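Local coordinates for protein QdtA (Thermoanaerobacterium thermosaccharolyticum, PDB 4O9E) that is a small dimeric cupin-fold protein of the WxcM-like family and binds thymidine-5'-diphosphate in this structure, at residues 34-39 / 109-114. Numbering follows the deposited sequence.
Sequences KRVYYI and LVLASE. With TYD (thymidine-5'-diphosphate), chain C.
Arg-35 and Tyr-37 face Ala-112 and Val-110 across two antiparallel strands of a cupin fold. Strand 35-40 is outermost in its sheet within the chain, and a strand of the second subunit pairs with its other edge, so the sheet continues across the dimer interface.

Backbone bonds set the register. Tyr-37 and Val-110 form a hydrogen-bonded pair, with Val-110 N to Tyr-37 O at 2.8 Å and Tyr-37 N also bonded to Val-110 O. Ala-112 N donates to Arg-35 O. A classic beta bulge places Lys-34 and Arg-35 opposite the single residue Ala-112. Lys-34 N reaches Ala-112 O at 3.1 Å, while the bond from Arg-35 N to the same oxygen is weak.

The apolar contacts divide between two faces. Val-36 CG1 meets Leu-111 CD2 at 3.7 Å on one. On the other, Val-110 CB packs against one face of the Tyr-37 ring, toward its rim, in a CH-pi contact, 3.6 Å from the centroid. With chi1 at 64°, CG is flanked by backbone N and C, and the ring leans across to Val-110. The thymine methyl C5M of thymidine-5'-diphosphate sits over the centre of the opposite ring face, so valine and ligand sandwich the ring.

Polar side-chain contacts gather at the bulge end. A water accepts from Lys-34 NZ and donates to Ser-113 O at 2.6 Å. The Arg-35 guanidinium has Ala-112 CB over one face and grips Glu-114 O side-on: NE, at 3.0 Å, lies in the carbonyl plane, and NH1 comes from above it. Both bonds lie in the guanidinium plane, which fixes the rotation of the group. His-51, Arg-48 and Arg-123 are among the residues that also bond the ligand. Arg-35 NH2 donates to ligand atom O4 at 2.7 Å, with an N-H...O angle of 144°.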
loop_
_atom_site.group_PDB
_atom_site.type_symbol
_atom_site.label_atom_id
_atom_site.label_comp_id
_atom_site.label_asym_id
_atom_site.label_seq_id
_atom_site.Cartn_x
_atom_site.Cartn_y
_atom_site.Cartn_z
ATOM N N LYS A 34 -4.953 1.229 -10.279
ATOM C CA LYS A 34 -5.104 2.641 -10.597
ATOM C C LYS A 34 -5.016 3.537 -9.378
ATOM O O LYS A 34 -4.901 4.746 -9.517
ATOM C CB LYS A 34 -6.437 2.894 -11.300
ATOM C CG LYS A 34 -6.400 2.351 -12.716
ATOM C CD LYS A 34 -7.215 3.204 -13.667
ATOM C CE LYS A 34 -7.666 2.335 -14.834
ATOM N NZ LYS A 34 -6.599 1.450 -15.392
ATOM N N ARG A 35 -5.261 2.944 -8.219
ATOM C CA ARG A 35 -5.448 3.703 -6.994
ATOM C C ARG A 35 -5.153 2.754 -5.846
ATOM O O ARG A 35 -5.545 1.580 -5.922
ATOM C CB ARG A 35 -6.887 4.196 -6.877
ATOM C CG ARG A 35 -7.200 4.689 -5.479
ATOM C CD ARG A 35 -8.523 5.429 -5.434
ATOM N NE ARG A 35 -9.586 4.604 -6.007
ATOM C CZ ARG A 35 -10.717 4.251 -5.396
ATOM N NH1 ARG A 35 -11.607 3.505 -6.024
ATOM N NH2 ARG A 35 -11.001 4.622 -4.157
ATOM N N VAL A 36 -4.463 3.274 -4.833
ATOM C CA VAL A 36 -4.350 2.606 -3.539
ATOM C C VAL A 36 -4.797 3.649 -2.517
ATOM O O VAL A 36 -4.780 4.868 -2.745
ATOM C CB VAL A 36 -2.922 2.133 -3.176
ATOM C CG1 VAL A 36 -2.261 1.359 -4.308
ATOM C CG2 VAL A 36 -2.065 3.351 -2.907
ATOM N N TYR A 37 -5.355 3.141 -1.429
ATOM C CA TYR A 37 -5.624 3.974 -0.273
ATOM C C TYR A 37 -5.421 3.128 0.972
ATOM O O TYR A 37 -5.447 1.901 0.953
ATOM C CB TYR A 37 -7.019 4.587 -0.329
ATOM C CG TYR A 37 -8.210 3.660 -0.279
ATOM C CD1 TYR A 37 -8.773 3.319 0.935
ATOM C CD2 TYR A 37 -8.808 3.163 -1.425
ATOM C CE1 TYR A 37 -9.884 2.504 0.998
ATOM C CE2 TYR A 37 -9.895 2.293 -1.364
ATOM C CZ TYR A 37 -10.432 1.970 -0.136
ATOM O OH TYR A 37 -11.549 1.175 0.021
ATOM N N TYR A 38 -5.305 3.843 2.078
ATOM C CA TYR A 38 -5.028 3.185 3.333
ATOM C C TYR A 38 -5.716 3.892 4.494
ATOM O O TYR A 38 -5.847 5.120 4.588
ATOM C CB TYR A 38 -3.543 2.985 3.614
ATOM C CG TYR A 38 -2.650 4.118 3.193
ATOM C CD1 TYR A 38 -2.454 5.212 4.032
ATOM C CD2 TYR A 38 -1.937 4.064 2.007
ATOM C CE1 TYR A 38 -1.646 6.264 3.661
ATOM C CE2 TYR A 38 -1.135 5.125 1.623
ATOM C CZ TYR A 38 -0.978 6.225 2.460
ATOM O OH TYR A 38 -0.165 7.286 2.100
ATOM N N ILE A 39 -6.133 3.030 5.404
ATOM C CA ILE A 39 -6.859 3.470 6.585
ATOM C C ILE A 39 -6.063 3.160 7.841
ATOM O O ILE A 39 -5.582 2.050 7.979
ATOM C CB ILE A 39 -8.191 2.726 6.649
ATOM C CG1 ILE A 39 -8.965 3.104 5.387
ATOM C CG2 ILE A 39 -8.944 3.093 7.929
ATOM C CD1 ILE A 39 -10.238 2.325 5.116
ATOM N N LEU A 109 -4.806 -1.504 3.919
ATOM C CA LEU A 109 -4.470 -1.061 2.568
ATOM C C LEU A 109 -5.505 -1.641 1.619
ATOM O O LEU A 109 -5.942 -2.782 1.774
ATOM C CB LEU A 109 -3.078 -1.546 2.198
ATOM C CG LEU A 109 -2.645 -1.326 0.743
ATOM C CD1 LEU A 109 -2.335 0.135 0.497
ATOM C CD2 LEU A 109 -1.391 -2.151 0.574
ATOM N N VAL A 110 -5.905 -0.815 0.658
ATOM C CA VAL A 110 -6.764 -1.234 -0.432
ATOM C C VAL A 110 -6.156 -0.883 -1.797
ATOM O O VAL A 110 -5.716 0.244 -1.998
ATOM C CB VAL A 110 -8.123 -0.563 -0.300
ATOM C CG1 VAL A 110 -9.013 -1.014 -1.437
ATOM C CG2 VAL A 110 -8.796 -0.925 1.020
ATOM N N LEU A 111 -6.152 -1.869 -2.685
ATOM C CA LEU A 111 -5.708 -1.736 -4.074
ATOM C C LEU A 111 -7.013 -1.706 -4.848
ATOM O O LEU A 111 -7.831 -2.613 -4.681
ATOM C CB LEU A 111 -4.816 -2.873 -4.529
ATOM C CG LEU A 111 -3.719 -3.302 -3.539
ATOM C CD1 LEU A 111 -2.905 -4.453 -4.107
ATOM C CD2 LEU A 111 -2.815 -2.122 -3.237
ATOM N N ALA A 112 -7.173 -0.686 -5.686
ATOM C CA ALA A 112 -8.397 -0.512 -6.446
ATOM C C ALA A 112 -8.189 -0.458 -7.959
ATOM O O ALA A 112 -7.244 0.181 -8.439
ATOM C CB ALA A 112 -9.092 0.755 -5.976
ATOM N N SER A 113 -9.128 -1.058 -8.689
ATOM C CA SER A 113 -9.086 -1.103 -10.150
ATOM C C SER A 113 -9.463 0.181 -10.899
ATOM O O SER A 113 -9.225 0.242 -12.115
ATOM C CB SER A 113 -9.877 -2.283 -10.739
ATOM O OG SER A 113 -11.257 -2.087 -10.519
ATOM N N GLU A 114 -9.939 1.210 -10.193
ATOM C CA GLU A 114 -10.438 2.444 -10.804
ATOM C C GLU A 114 -10.144 3.606 -9.881
ATOM O O GLU A 114 -9.940 3.395 -8.679
ATOM C CB GLU A 114 -11.942 2.360 -11.120
ATOM C CG GLU A 114 -12.265 1.248 -12.094
ATOM C CD GLU A 114 -11.744 1.429 -13.519
ATOM O OE1 GLU A 114 -11.342 2.546 -13.932
ATOM O OE2 GLU A 114 -11.730 0.402 -14.223
HETATM P PA TYD C . -15.426 5.612 2.305
HETATM O O1A TYD C . -16.770 6.282 2.322
HETATM O O2A TYD C . -14.948 4.751 1.149
HETATM O O3A TYD C . -14.854 4.986 3.678
HETATM P PB TYD C . -15.014 3.495 4.289
HETATM O O1B TYD C . -16.079 3.726 5.349
HETATM O O2B TYD C . -13.654 3.253 4.870
HETATM O O3B TYD C . -15.403 2.529 3.189
HETATM O "O5'" TYD C . -14.614 6.994 2.342
HETATM C "C5'" TYD C . -14.529 7.996 3.344
HETATM C "C4'" TYD C . -14.252 9.302 2.600
HETATM O "O4'" TYD C . -13.027 9.329 1.864
HETATM C "C3'" TYD C . -15.310 9.601 1.551
HETATM O "O3'" TYD C . -15.684 10.955 1.780
HETATM C "C2'" TYD C . -14.673 9.601 0.168
HETATM C "C1'" TYD C . -13.195 9.742 0.502
HETATM N N1 TYD C . -12.363 8.939 -0.400
HETATM C C2 TYD C . -11.586 9.499 -1.331
HETATM O O2 TYD C . -11.531 10.735 -1.441
HETATM N N3 TYD C . -10.772 8.763 -2.110
HETATM C C4 TYD C . -10.831 7.420 -2.039
HETATM O O4 TYD C . -10.142 6.750 -2.823
HETATM C C5 TYD C . -11.652 6.807 -1.106
HETATM C C5M TYD C . -11.706 5.319 -0.916
HETATM C C6 TYD C . -12.411 7.611 -0.270
HETATM O O HOH W 1 -7.575 -0.987 -13.683
#